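Local structure of heavy metal cation tricomponent efflux pump ZneA(CzcA-like) (Cupriavidus metallidurans, 4K0J) at residues M74-M79 against Q108-R113; S554-V559 against E610-L615; S913-I918 against R987-V992. The protein exports zinc as a Zn(II)/proton antiporter of the RND superfamily, forming the trimeric inner-membrane part of a tricomponent heavy metal efflux pump. All blocks are in the same frame, centred on the assembly; numbering follows the deposited sequence.

Contact 1 (M74-M79 against Q108-R113); sequences MGVPGM and QRLQER
Val76 and Arg113 meet through torsions that turn CG1 of the valine (chi1 -60°) and CG of the arginine (chi1 -62°) each anti to its own carbonyl carbon, bringing Val76 CG1 to 3.5 Å from Arg113 CG. The Arg113 chain then bends at chi2 and chi3, and its guanidinium lies by the loop, with NH1 3.5 Å from Gly75 C and Gly75 O at its edge. The same valine methyl also reaches Leu110, with CD1 4.2 Å from Val76 CG1.

One turn earlier on the helix, the Arg109 chain is crossed by Pro77 at about a right angle: Pro77 CG stands 3.8 Å from Arg109 CD. The contact here is aliphatic, because the Arg109 guanidinium leads away to Glu112 OE2 in a salt bridge within the helix. Glu112 OE1 holds Arg107 of the second subunit, and Pro77 and Arg109 both pack on Tyr104 of that subunit.

The helix packs on the loop between helix 62-73 and strand 79-87, at the first half of its type II turn, Val76 to Met79. With strand order 126-127, 46-52, 90-97, 79-87 and helices 62-73 and 103-113 as connections, this is the ferredoxin-like beta-alpha-beta-beta-alpha-beta fold of an RND porter subdomain.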
ATOM      1  N   MET C  74      12.913  -6.935  15.909  1.00 61.91           N
ATOM      2  CA  MET C  74      12.126  -8.060  16.431  1.00 61.86           C
ATOM      3  C   MET C  74      10.637  -7.711  16.499  1.00 62.22           C
ATOM      4  O   MET C  74       9.778  -8.583  16.374  1.00 57.69           O
ATOM      5  CB  MET C  74      12.637  -8.495  17.810  1.00 53.00           C
ATOM      6  CG  MET C  74      11.862  -9.645  18.457  1.00 75.68           C
ATOM      7  SD  MET C  74      12.052 -11.246  17.640  1.00 90.18           S
ATOM      8  CE  MET C  74      10.920 -12.263  18.585  1.00 55.11           C
ATOM      9  N   GLY C  75      10.346  -6.426  16.667  1.00 60.27           N
ATOM     10  CA  GLY C  75       8.980  -5.958  16.790  1.00 58.38           C
ATOM     11  C   GLY C  75       8.277  -5.601  15.490  1.00 60.10           C
ATOM     12  O   GLY C  75       7.163  -5.080  15.525  1.00 66.36           O
ATOM     13  N   VAL C  76       8.907  -5.866  14.347  1.00 55.23           N
ATOM     14  CA  VAL C  76       8.231  -5.620  13.076  1.00 61.67           C
ATOM     15  C   VAL C  76       6.994  -6.501  12.968  1.00 66.27           C
ATOM     16  O   VAL C  76       7.014  -7.669  13.359  1.00 66.43           O
ATOM     17  CB  VAL C  76       9.138  -5.835  11.836  1.00 57.81           C
ATOM     18  CG1 VAL C  76      10.329  -4.895  11.878  1.00 57.52           C
ATOM     19  CG2 VAL C  76       9.585  -7.289  11.718  1.00 54.74           C
ATOM     20  N   PRO C  77       5.896  -5.929  12.463  1.00 68.10           N
ATOM     21  CA  PRO C  77       4.654  -6.684  12.299  1.00 70.77           C
ATOM     22  C   PRO C  77       4.816  -7.804  11.281  1.00 76.74           C
ATOM     23  O   PRO C  77       5.585  -7.672  10.330  1.00 72.88           O
ATOM     24  CB  PRO C  77       3.680  -5.632  11.773  1.00 66.38           C
ATOM     25  CG  PRO C  77       4.545  -4.590  11.161  1.00 57.21           C
ATOM     26  CD  PRO C  77       5.742  -4.528  12.041  1.00 63.10           C
ATOM     27  N   GLY C  78       4.101  -8.902  11.497  1.00 83.21           N
ATOM     28  CA  GLY C  78       4.111 -10.013  10.565  1.00 76.59           C
ATOM     29  C   GLY C  78       5.384 -10.834  10.600  1.00 66.10           C
ATOM     30  O   GLY C  78       5.590 -11.699   9.753  1.00 64.39           O
ATOM     31  N   MET C  79       6.240 -10.571  11.580  1.00 61.41           N
ATOM     32  CA  MET C  79       7.484 -11.318  11.708  1.00 59.76           C
ATOM     33  C   MET C  79       7.212 -12.763  12.123  1.00 55.94           C
ATOM     34  O   MET C  79       6.316 -13.024  12.921  1.00 62.27           O
ATOM     35  CB  MET C  79       8.403 -10.647  12.724  1.00 59.45           C
ATOM     36  CG  MET C  79       9.812 -11.212  12.740  1.00 64.85           C
ATOM     37  SD  MET C  79      10.388 -11.627  14.393  1.00118.33           S
ATOM     38  CE  MET C  79       9.373 -13.057  14.757  1.00 62.97           C
ATOM     39  N   GLN C 108       8.755  -2.469   3.781  1.00 44.63           N
ATOM     40  CA  GLN C 108       8.497  -1.113   4.230  1.00 56.55           C
ATOM     41  C   GLN C 108       8.529  -1.022   5.749  1.00 51.44           C
ATOM     42  O   GLN C 108       9.075  -0.072   6.300  1.00 53.96           O
ATOM     43  CB  GLN C 108       7.156  -0.604   3.695  1.00 65.87           C
ATOM     44  CG  GLN C 108       6.988   0.896   3.798  1.00 74.44           C
ATOM     45  CD  GLN C 108       8.105   1.645   3.106  1.00 86.79           C
ATOM     46  OE1 GLN C 108       8.654   2.604   3.649  1.00 86.31           O
ATOM     47  NE2 GLN C 108       8.448   1.211   1.895  1.00 93.96           N
ATOM     48  N   ARG C 109       7.942  -2.003   6.424  1.00 48.44           N
ATOM     49  CA  ARG C 109       7.945  -2.004   7.883  1.00 59.29           C
ATOM     50  C   ARG C 109       9.375  -2.156   8.395  1.00 58.65           C
ATOM     51  O   ARG C 109       9.810  -1.479   9.343  1.00 49.56           O
ATOM     52  CB  ARG C 109       7.080  -3.145   8.422  1.00 62.95           C
ATOM     53  CG  ARG C 109       5.696  -3.256   7.794  1.00 63.06           C
ATOM     54  CD  ARG C 109       4.740  -2.183   8.290  1.00 70.08           C
ATOM     55  NE  ARG C 109       4.948  -0.893   7.634  1.00 77.70           N
ATOM     56  CZ  ARG C 109       4.440  -0.562   6.450  1.00 68.69           C
ATOM     57  NH1 ARG C 109       4.683   0.635   5.942  1.00 70.09           N
ATOM     58  NH2 ARG C 109       3.694  -1.422   5.777  1.00 58.34           N
ATOM     59  N   LEU C 110      10.092  -3.063   7.743  1.00 46.48           N
ATOM     60  CA  LEU C 110      11.487  -3.320   8.042  1.00 44.98           C
ATOM     61  C   LEU C 110      12.263  -2.027   7.878  1.00 57.59           C
ATOM     62  O   LEU C 110      12.929  -1.572   8.802  1.00 45.26           O
ATOM     63  CB  LEU C 110      12.030  -4.379   7.084  1.00 46.38           C
ATOM     64  CG  LEU C 110      13.251  -5.178   7.528  1.00 44.67           C
ATOM     65  CD1 LEU C 110      12.934  -5.929   8.808  1.00 42.77           C
ATOM     66  CD2 LEU C 110      13.673  -6.132   6.423  1.00 39.56           C
ATOM     67  N   GLN C 111      12.148  -1.429   6.695  1.00 70.38           N
ATOM     68  CA  GLN C 111      12.858  -0.195   6.384  1.00 74.11           C
ATOM     69  C   GLN C 111      12.538   0.920   7.377  1.00 82.85           C
ATOM     70  O   GLN C 111      13.415   1.708   7.734  1.00 90.95           O
ATOM     71  CB  GLN C 111      12.544   0.265   4.962  1.00 74.25           C
ATOM     72  CG  GLN C 111      13.493   1.330   4.457  1.00 84.53           C
ATOM     73  CD  GLN C 111      14.936   0.872   4.492  1.00 94.89           C
ATOM     74  OE1 GLN C 111      15.250  -0.260   4.121  1.00105.49           O
ATOM     75  NE2 GLN C 111      15.822   1.748   4.944  1.00 96.07           N
ATOM     76  N   GLU C 112      11.286   0.978   7.823  1.00 76.78           N
ATOM     77  CA  GLU C 112      10.881   1.956   8.823  1.00 72.68           C
ATOM     78  C   GLU C 112      11.630   1.720  10.124  1.00 68.71           C
ATOM     79  O   GLU C 112      12.201   2.649  10.698  1.00 71.62           O
ATOM     80  CB  GLU C 112       9.375   1.891   9.075  1.00 84.74           C
ATOM     81  CG  GLU C 112       8.523   2.497   7.975  1.00 93.39           C
ATOM     82  CD  GLU C 112       7.035   2.389   8.264  1.00102.81           C
ATOM     83  OE1 GLU C 112       6.603   2.820   9.356  1.00110.77           O
ATOM     84  OE2 GLU C 112       6.299   1.867   7.399  1.00 97.90           O
ATOM     85  N   ARG C 113      11.639   0.470  10.581  1.00 65.93           N
ATOM     86  CA  ARG C 113      12.246   0.141  11.871  1.00 65.35           C
ATOM     87  C   ARG C 113      13.765   0.321  11.922  1.00 63.61           C
ATOM     88  O   ARG C 113      14.314   0.682  12.962  1.00 62.75           O
ATOM     89  CB  ARG C 113      11.863  -1.277  12.301  1.00 66.36           C
ATOM     90  CG  ARG C 113      10.374  -1.464  12.513  1.00 75.80           C
ATOM     91  CD  ARG C 113       9.834  -0.469  13.520  1.00 87.36           C
ATOM     92  NE  ARG C 113      10.532  -0.560  14.798  1.00 98.61           N
ATOM     93  CZ  ARG C 113      10.207  -1.411  15.764  1.00108.68           C
ATOM     94  NH1 ARG C 113       9.198  -2.256  15.597  1.00111.60           N
ATOM     95  NH2 ARG C 113      10.897  -1.426  16.898  1.00110.44           N
TER

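Contact 2 (S554-V559 against E610-L615); sequences SIWLQV and ETAVTL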
ATOM      1  N   SER C 554      20.884 -29.209 -12.227  1.00 71.30           N
ATOM      2  CA  SER C 554      22.257 -29.280 -11.740  1.00 54.30           C
ATOM      3  C   SER C 554      22.381 -29.743 -10.294  1.00 45.90           C
ATOM      4  O   SER C 554      21.444 -30.298  -9.725  1.00 45.88           O
ATOM      5  CB  SER C 554      22.929 -27.913 -11.905  1.00 45.31           C
ATOM      6  OG  SER C 554      22.084 -26.875 -11.446  1.00 31.34           O
ATOM      7  N   ILE C 555      23.557 -29.510  -9.714  1.00 50.70           N
ATOM      8  CA  ILE C 555      23.838 -29.856  -8.320  1.00 55.90           C
ATOM      9  C   ILE C 555      24.632 -28.745  -7.628  1.00 47.12           C
ATOM     10  O   ILE C 555      25.646 -28.299  -8.148  1.00 38.71           O
ATOM     11  CB  ILE C 555      24.659 -31.160  -8.219  1.00 59.05           C
ATOM     12  CG1 ILE C 555      23.856 -32.353  -8.736  1.00 58.65           C
ATOM     13  CG2 ILE C 555      25.095 -31.413  -6.785  1.00 64.14           C
ATOM     14  CD1 ILE C 555      24.594 -33.660  -8.627  1.00 34.12           C
ATOM     15  N   TRP C 556      24.180 -28.310  -6.453  1.00 46.78           N
ATOM     16  CA  TRP C 556      24.881 -27.265  -5.702  1.00 44.85           C
ATOM     17  C   TRP C 556      25.671 -27.817  -4.513  1.00 44.77           C
ATOM     18  O   TRP C 556      25.245 -28.765  -3.859  1.00 39.10           O
ATOM     19  CB  TRP C 556      23.900 -26.205  -5.213  1.00 36.01           C
ATOM     20  CG  TRP C 556      24.547 -24.972  -4.705  1.00 26.72           C
ATOM     21  CD1 TRP C 556      24.896 -24.699  -3.415  1.00 38.67           C
ATOM     22  CD2 TRP C 556      24.916 -23.822  -5.475  1.00 31.83           C
ATOM     23  NE1 TRP C 556      25.468 -23.449  -3.333  1.00 39.55           N
ATOM     24  CE2 TRP C 556      25.490 -22.890  -4.585  1.00 32.49           C
ATOM     25  CE3 TRP C 556      24.818 -23.489  -6.830  1.00 38.02           C
ATOM     26  CZ2 TRP C 556      25.964 -21.650  -5.006  1.00 26.48           C
ATOM     27  CZ3 TRP C 556      25.292 -22.256  -7.246  1.00 41.52           C
ATOM     28  CH2 TRP C 556      25.858 -21.353  -6.335  1.00 38.16           C
ATOM     29  N   LEU C 557      26.817 -27.207  -4.233  1.00 41.23           N
ATOM     30  CA  LEU C 557      27.703 -27.675  -3.175  1.00 38.55           C
ATOM     31  C   LEU C 557      28.008 -26.594  -2.136  1.00 34.84           C
ATOM     32  O   LEU C 557      28.302 -25.451  -2.478  1.00 25.23           O
ATOM     33  CB  LEU C 557      29.017 -28.191  -3.775  1.00 36.48           C
ATOM     34  CG  LEU C 557      29.155 -29.633  -4.277  1.00 30.14           C
ATOM     35  CD1 LEU C 557      28.170 -29.953  -5.375  1.00 29.83           C
ATOM     36  CD2 LEU C 557      30.564 -29.870  -4.774  1.00 30.10           C
ATOM     37  N   GLN C 558      27.936 -26.966  -0.864  1.00 26.44           N
ATOM     38  CA  GLN C 558      28.425 -26.106   0.206  1.00 36.72           C
ATOM     39  C   GLN C 558      29.737 -26.674   0.726  1.00 38.67           C
ATOM     40  O   GLN C 558      29.759 -27.426   1.697  1.00 54.79           O
ATOM     41  CB  GLN C 558      27.403 -26.011   1.334  1.00 48.83           C
ATOM     42  CG  GLN C 558      26.144 -25.261   0.954  1.00 57.59           C
ATOM     43  CD  GLN C 558      26.363 -23.765   0.882  1.00 57.62           C
ATOM     44  OE1 GLN C 558      27.308 -23.238   1.470  1.00 64.94           O
ATOM     45  NE2 GLN C 558      25.492 -23.072   0.158  1.00 48.00           N
ATOM     46  N   VAL C 559      30.827 -26.312   0.064  1.00 32.25           N
ATOM     47  CA  VAL C 559      32.129 -26.900   0.334  1.00 34.30           C
ATOM     48  C   VAL C 559      32.862 -26.170   1.450  1.00 27.24           C
ATOM     49  O   VAL C 559      33.133 -24.972   1.349  1.00 30.76           O
ATOM     50  CB  VAL C 559      32.994 -26.934  -0.939  1.00 48.18           C
ATOM     51  CG1 VAL C 559      34.404 -27.369  -0.610  1.00 47.43           C
ATOM     52  CG2 VAL C 559      32.372 -27.865  -1.969  1.00 50.84           C
ATOM     53  N   GLU C 610      31.039 -22.067  -2.265  1.00 42.66           N
ATOM     54  CA  GLU C 610      29.821 -22.580  -2.843  1.00 28.13           C
ATOM     55  C   GLU C 610      30.173 -22.971  -4.257  1.00 25.70           C
ATOM     56  O   GLU C 610      30.752 -22.180  -4.999  1.00 30.33           O
ATOM     57  CB  GLU C 610      28.735 -21.516  -2.843  1.00 34.85           C
ATOM     58  CG  GLU C 610      28.048 -21.335  -1.507  1.00 42.78           C
ATOM     59  CD  GLU C 610      26.981 -20.269  -1.558  1.00 59.54           C
ATOM     60  OE1 GLU C 610      25.926 -20.452  -0.915  1.00 64.00           O
ATOM     61  OE2 GLU C 610      27.200 -19.249  -2.247  1.00 69.32           O
ATOM     62  N   THR C 611      29.840 -24.203  -4.622  1.00 37.54           N
ATOM     63  CA  THR C 611      30.191 -24.720  -5.937  1.00 51.74           C
ATOM     64  C   THR C 611      28.948 -25.019  -6.771  1.00 53.62           C
ATOM     65  O   THR C 611      27.966 -25.549  -6.261  1.00 60.88           O
ATOM     66  CB  THR C 611      31.049 -25.997  -5.806  1.00 62.42           C
ATOM     67  OG1 THR C 611      32.131 -25.754  -4.898  1.00 73.21           O
ATOM     68  CG2 THR C 611      31.603 -26.430  -7.161  1.00 52.35           C
ATOM     69  N   ALA C 612      28.983 -24.665  -8.050  1.00 45.58           N
ATOM     70  CA  ALA C 612      27.908 -25.040  -8.957  1.00 43.49           C
ATOM     71  C   ALA C 612      28.376 -26.141  -9.909  1.00 43.25           C
ATOM     72  O   ALA C 612      29.383 -25.996 -10.603  1.00 45.66           O
ATOM     73  CB  ALA C 612      27.410 -23.831  -9.728  1.00 44.51           C
ATOM     74  N   VAL C 613      27.638 -27.247  -9.926  1.00 45.21           N
ATOM     75  CA  VAL C 613      27.973 -28.393 -10.765  1.00 40.63           C
ATOM     76  C   VAL C 613      26.912 -28.646 -11.823  1.00 48.28           C
ATOM     77  O   VAL C 613      25.829 -29.149 -11.522  1.00 60.12           O
ATOM     78  CB  VAL C 613      28.123 -29.664  -9.931  1.00 38.33           C
ATOM     79  CG1 VAL C 613      28.495 -30.831 -10.826  1.00 46.03           C
ATOM     80  CG2 VAL C 613      29.173 -29.459  -8.857  1.00 44.81           C
ATOM     81  N   THR C 614      27.231 -28.295 -13.063  1.00 52.06           N
ATOM     82  CA  THR C 614      26.302 -28.464 -14.171  1.00 58.19           C
ATOM     83  C   THR C 614      26.522 -29.821 -14.822  1.00 70.60           C
ATOM     84  O   THR C 614      27.650 -30.306 -14.895  1.00 78.99           O
ATOM     85  CB  THR C 614      26.477 -27.357 -15.230  1.00 51.52           C
ATOM     86  OG1 THR C 614      27.676 -27.591 -15.977  1.00 53.13           O
ATOM     87  CG2 THR C 614      26.559 -25.989 -14.567  1.00 35.87           C
ATOM     88  N   LEU C 615      25.443 -30.430 -15.299  1.00 72.50           N
ATOM     89  CA  LEU C 615      25.520 -31.772 -15.861  1.00 67.18           C
ATOM     90  C   LEU C 615      25.254 -31.803 -17.361  1.00 76.70           C
ATOM     91  O   LEU C 615      24.873 -30.797 -17.962  1.00 73.56           O
ATOM     92  CB  LEU C 615      24.528 -32.700 -15.155  1.00 51.06           C
ATOM     93  CG  LEU C 615      24.547 -32.696 -13.627  1.00 42.24           C
ATOM     94  CD1 LEU C 615      23.525 -33.685 -13.074  1.00 40.77           C
ATOM     95  CD2 LEU C 615      25.945 -33.002 -13.111  1.00 42.22           C
TER
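Leu557 and Val613 form the apolar centre, the Leu557 CD1 methyl lying 3.7 Å from Val613 CG2, with the two side chains crossing at a slant. Leu557 CB also stands 3.6 Å from Thr611 CB, and Ile555 adds its CB beside that of Val613. Helices 567-581 and 627-638 cover this face, Leu577 lying on Thr611 and Met634 on Val613. On the other face, with Trp556 CG anti to the backbone N, the ring meets Ala612, its partner across the strands, CZ3 lying 3.6 Å from Ala612 CB, and Glu610, the diagonal neighbour, CZ2 lying 3.5 Å from Glu610 CB; Thr611 O sits over one face of the ring.

The strands run antiparallel, 158° between their directions. Ile555 with Val613 and Leu557 with Thr611 are hydrogen-bonded pairs, each giving two N-H to O bonds of 2.9 Å between N and O. They are adjacent central strands of a split beta-alpha-beta-beta-alpha-beta sheet, ferredoxin-like in strand order, as in the porter subdomains of RND pumps.

At the polar edge Gln558 and Glu610 lie side by side, pointing the same way. Gln558 NE2 gives a bond of 2.9 Å to the anti lone pair of Glu610 OE1, with the N-H to oxygen angle at 153°, although the amide and carboxylate planes stand 62° apart. The Gln558 chain, bent at chi2, is gripped further by Asp654 at NE2 and His608 at OE1.

Contact 3 (S913-I918 against R987-V992); sequences SAVGFI and RPLATV
Two helices of the membrane domain meet, helix 911-939, a predicted transmembrane helix, and helix 986-997, whose C-terminal end falls in the last predicted one. Their short segments approach to 7.3 Å between axes, with 41° between their directions. The closest backbone pair is Gly916 and Leu989, their CA atoms 3.7 Å apart, an approach that glycine permits: a CB there would fall against Leu989 CA.

Val992 has the largest share of the contact. Its CG1 methyl stands over the centre of the Phe917 ring, 3.4 Å from the centroid and 8° off the ring normal, a CH-pi contact. With chi1 at 165° this methyl is anti to the backbone N; CG2, anti to the carbonyl carbon, lies 3.5 Å from Phe917 CE1 and 3.6 Å from Ser913 CB. On the far side of Gly916, Leu989 runs beside Val915, Leu989 CD2 lying 3.6 Å from Val915 CG1. Pro988 completes the seam, its CB 3.7 Å from Ser913 CB.

The Ser913 hydroxyl is bonded to Asn910 O, on its own side of the seam. Aliphatic, ring and backbone atoms make the contacts, which suggests that shape and dispersion, more than directional polar bonds, set the fit.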
ATOM      1  N   SER C 913       2.212 -37.673  -2.586  1.00 89.49           N
ATOM      2  CA  SER C 913       1.466 -38.926  -2.571  1.00103.71           C
ATOM      3  C   SER C 913       0.216 -38.826  -1.701  1.00 95.75           C
ATOM      4  O   SER C 913      -0.775 -39.513  -1.950  1.00110.54           O
ATOM      5  CB  SER C 913       2.352 -40.069  -2.085  1.00121.14           C
ATOM      6  OG  SER C 913       2.860 -39.791  -0.794  1.00134.27           O
ATOM      7  N   ALA C 914       0.269 -37.978  -0.679  1.00 66.44           N
ATOM      8  CA  ALA C 914      -0.900 -37.712   0.150  1.00 55.97           C
ATOM      9  C   ALA C 914      -2.017 -37.125  -0.706  1.00 61.74           C
ATOM     10  O   ALA C 914      -3.143 -37.646  -0.730  1.00 64.79           O
ATOM     11  CB  ALA C 914      -0.548 -36.766   1.275  1.00 55.14           C
ATOM     12  N   VAL C 915      -1.693 -36.044  -1.414  1.00 62.82           N
ATOM     13  CA  VAL C 915      -2.622 -35.448  -2.369  1.00 66.76           C
ATOM     14  C   VAL C 915      -3.073 -36.506  -3.376  1.00 67.72           C
ATOM     15  O   VAL C 915      -4.225 -36.517  -3.814  1.00 63.95           O
ATOM     16  CB  VAL C 915      -1.988 -34.246  -3.099  1.00 65.50           C
ATOM     17  CG1 VAL C 915      -2.943 -33.678  -4.138  1.00 62.31           C
ATOM     18  CG2 VAL C 915      -1.589 -33.169  -2.097  1.00 57.65           C
ATOM     19  N   GLY C 916      -2.157 -37.410  -3.720  1.00 73.59           N
ATOM     20  CA  GLY C 916      -2.484 -38.549  -4.559  1.00 79.69           C
ATOM     21  C   GLY C 916      -3.630 -39.376  -4.000  1.00 80.80           C
ATOM     22  O   GLY C 916      -4.540 -39.754  -4.732  1.00 74.30           O
ATOM     23  N   PHE C 917      -3.587 -39.659  -2.700  1.00 83.55           N
ATOM     24  CA  PHE C 917      -4.664 -40.398  -2.045  1.00 77.13           C
ATOM     25  C   PHE C 917      -5.953 -39.588  -2.045  1.00 66.97           C
ATOM     26  O   PHE C 917      -7.046 -40.139  -2.220  1.00 62.28           O
ATOM     27  CB  PHE C 917      -4.278 -40.771  -0.611  1.00 83.30           C
ATOM     28  CG  PHE C 917      -3.390 -41.980  -0.515  1.00 87.15           C
ATOM     29  CD1 PHE C 917      -2.029 -41.843  -0.295  1.00 86.90           C
ATOM     30  CD2 PHE C 917      -3.916 -43.253  -0.651  1.00 87.15           C
ATOM     31  CE1 PHE C 917      -1.212 -42.954  -0.208  1.00 84.68           C
ATOM     32  CE2 PHE C 917      -3.104 -44.366  -0.567  1.00 88.08           C
ATOM     33  CZ  PHE C 917      -1.749 -44.215  -0.345  1.00 88.02           C
ATOM     34  N   ILE C 918      -5.817 -38.279  -1.845  1.00 68.95           N
ATOM     35  CA  ILE C 918      -6.962 -37.375  -1.904  1.00 70.27           C
ATOM     36  C   ILE C 918      -7.658 -37.494  -3.261  1.00 76.18           C
ATOM     37  O   ILE C 918      -8.888 -37.450  -3.356  1.00 78.64           O
ATOM     38  CB  ILE C 918      -6.533 -35.913  -1.675  1.00 69.66           C
ATOM     39  CG1 ILE C 918      -5.752 -35.782  -0.366  1.00 71.09           C
ATOM     40  CG2 ILE C 918      -7.740 -34.989  -1.679  1.00 66.22           C
ATOM     41  CD1 ILE C 918      -6.502 -36.284   0.845  1.00 73.55           C
ATOM     42  N   ARG C 987       4.941 -38.475  -9.944  1.00 75.34           N
ATOM     43  CA  ARG C 987       5.041 -39.909  -9.696  1.00 77.67           C
ATOM     44  C   ARG C 987       4.449 -40.403  -8.371  1.00 82.01           C
ATOM     45  O   ARG C 987       3.978 -41.530  -8.306  1.00 88.81           O
ATOM     46  CB  ARG C 987       6.486 -40.383  -9.834  1.00 74.45           C
ATOM     47  CG  ARG C 987       7.052 -40.208 -11.223  1.00 81.58           C
ATOM     48  CD  ARG C 987       8.379 -40.921 -11.356  1.00 92.68           C
ATOM     49  NE  ARG C 987       9.313 -40.531 -10.305  1.00100.21           N
ATOM     50  CZ  ARG C 987      10.110 -39.471 -10.369  1.00100.85           C
ATOM     51  NH1 ARG C 987      10.086 -38.687 -11.436  1.00100.61           N
ATOM     52  NH2 ARG C 987      10.927 -39.190  -9.365  1.00104.71           N
ATOM     53  N   PRO C 988       4.500 -39.585  -7.302  1.00 72.35           N
ATOM     54  CA  PRO C 988       3.777 -40.016  -6.101  1.00 74.88           C
ATOM     55  C   PRO C 988       2.273 -40.175  -6.314  1.00 74.43           C
ATOM     56  O   PRO C 988       1.740 -41.245  -6.010  1.00 78.04           O
ATOM     57  CB  PRO C 988       4.053 -38.883  -5.114  1.00 74.13           C
ATOM     58  CG  PRO C 988       5.389 -38.403  -5.493  1.00 69.20           C
ATOM     59  CD  PRO C 988       5.442 -38.493  -6.994  1.00 65.56           C
ATOM     60  N   LEU C 989       1.606 -39.140  -6.819  1.00 74.52           N
ATOM     61  CA  LEU C 989       0.167 -39.216  -7.071  1.00 78.65           C
ATOM     62  C   LEU C 989      -0.134 -40.307  -8.094  1.00 80.28           C
ATOM     63  O   LEU C 989      -1.099 -41.060  -7.949  1.00 80.19           O
ATOM     64  CB  LEU C 989      -0.390 -37.877  -7.565  1.00 70.58           C
ATOM     65  CG  LEU C 989      -0.051 -36.614  -6.772  1.00 65.59           C
ATOM     66  CD1 LEU C 989       1.104 -35.889  -7.423  1.00 64.18           C
ATOM     67  CD2 LEU C 989      -1.250 -35.691  -6.655  1.00 59.47           C
ATOM     68  N   ALA C 990       0.710 -40.384  -9.119  1.00 73.04           N
ATOM     69  CA  ALA C 990       0.582 -41.392 -10.163  1.00 72.11           C
ATOM     70  C   ALA C 990       0.596 -42.794  -9.569  1.00 79.25           C
ATOM     71  O   ALA C 990      -0.275 -43.611  -9.849  1.00 73.41           O
ATOM     72  CB  ALA C 990       1.704 -41.240 -11.174  1.00 69.23           C
ATOM     73  N   THR C 991       1.591 -43.058  -8.734  1.00 95.13           N
ATOM     74  CA  THR C 991       1.749 -44.356  -8.098  1.00106.54           C
ATOM     75  C   THR C 991       0.564 -44.674  -7.192  1.00106.53           C
ATOM     76  O   THR C 991      -0.036 -45.744  -7.298  1.00117.56           O
ATOM     77  CB  THR C 991       3.041 -44.401  -7.273  1.00115.41           C
ATOM     78  OG1 THR C 991       4.134 -43.936  -8.075  1.00120.20           O
ATOM     79  CG2 THR C 991       3.326 -45.811  -6.800  1.00119.06           C
ATOM     80  N   VAL C 992       0.233 -43.735  -6.309  1.00 92.49           N
ATOM     81  CA  VAL C 992      -0.877 -43.907  -5.374  1.00 85.47           C
ATOM     82  C   VAL C 992      -2.194 -44.226  -6.078  1.00 90.08           C
ATOM     83  O   VAL C 992      -2.911 -45.148  -5.683  1.00 91.22           O
ATOM     84  CB  VAL C 992      -1.066 -42.656  -4.496  1.00 83.60           C
ATOM     85  CG1 VAL C 992      -2.416 -42.689  -3.798  1.00 78.80           C
ATOM     86  CG2 VAL C 992       0.068 -42.543  -3.488  1.00 89.49           C
TER

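Overall arrangement
Following the chain from the N terminus, contact 1 closes a loop of 28 residues that holds the hairpin of strands 79-87 and 90-97. Contact 2 comes next, spanning 50 residues that include helix 567-581 and strand 587-595. Contact 3 closes the longest of the three loops, 68 residues, mostly helical. The three are in series: none nests within another and none crosses. Contacts 1 and 2 each lie within one porter subdomain, loop on helix and strand on strand respectively, with centres 34 Å apart, whereas contact 3 joins helices of the membrane domain. Its centre lies 30 Å from that of contact 2 and 40 Å from that of contact 1, and none touch.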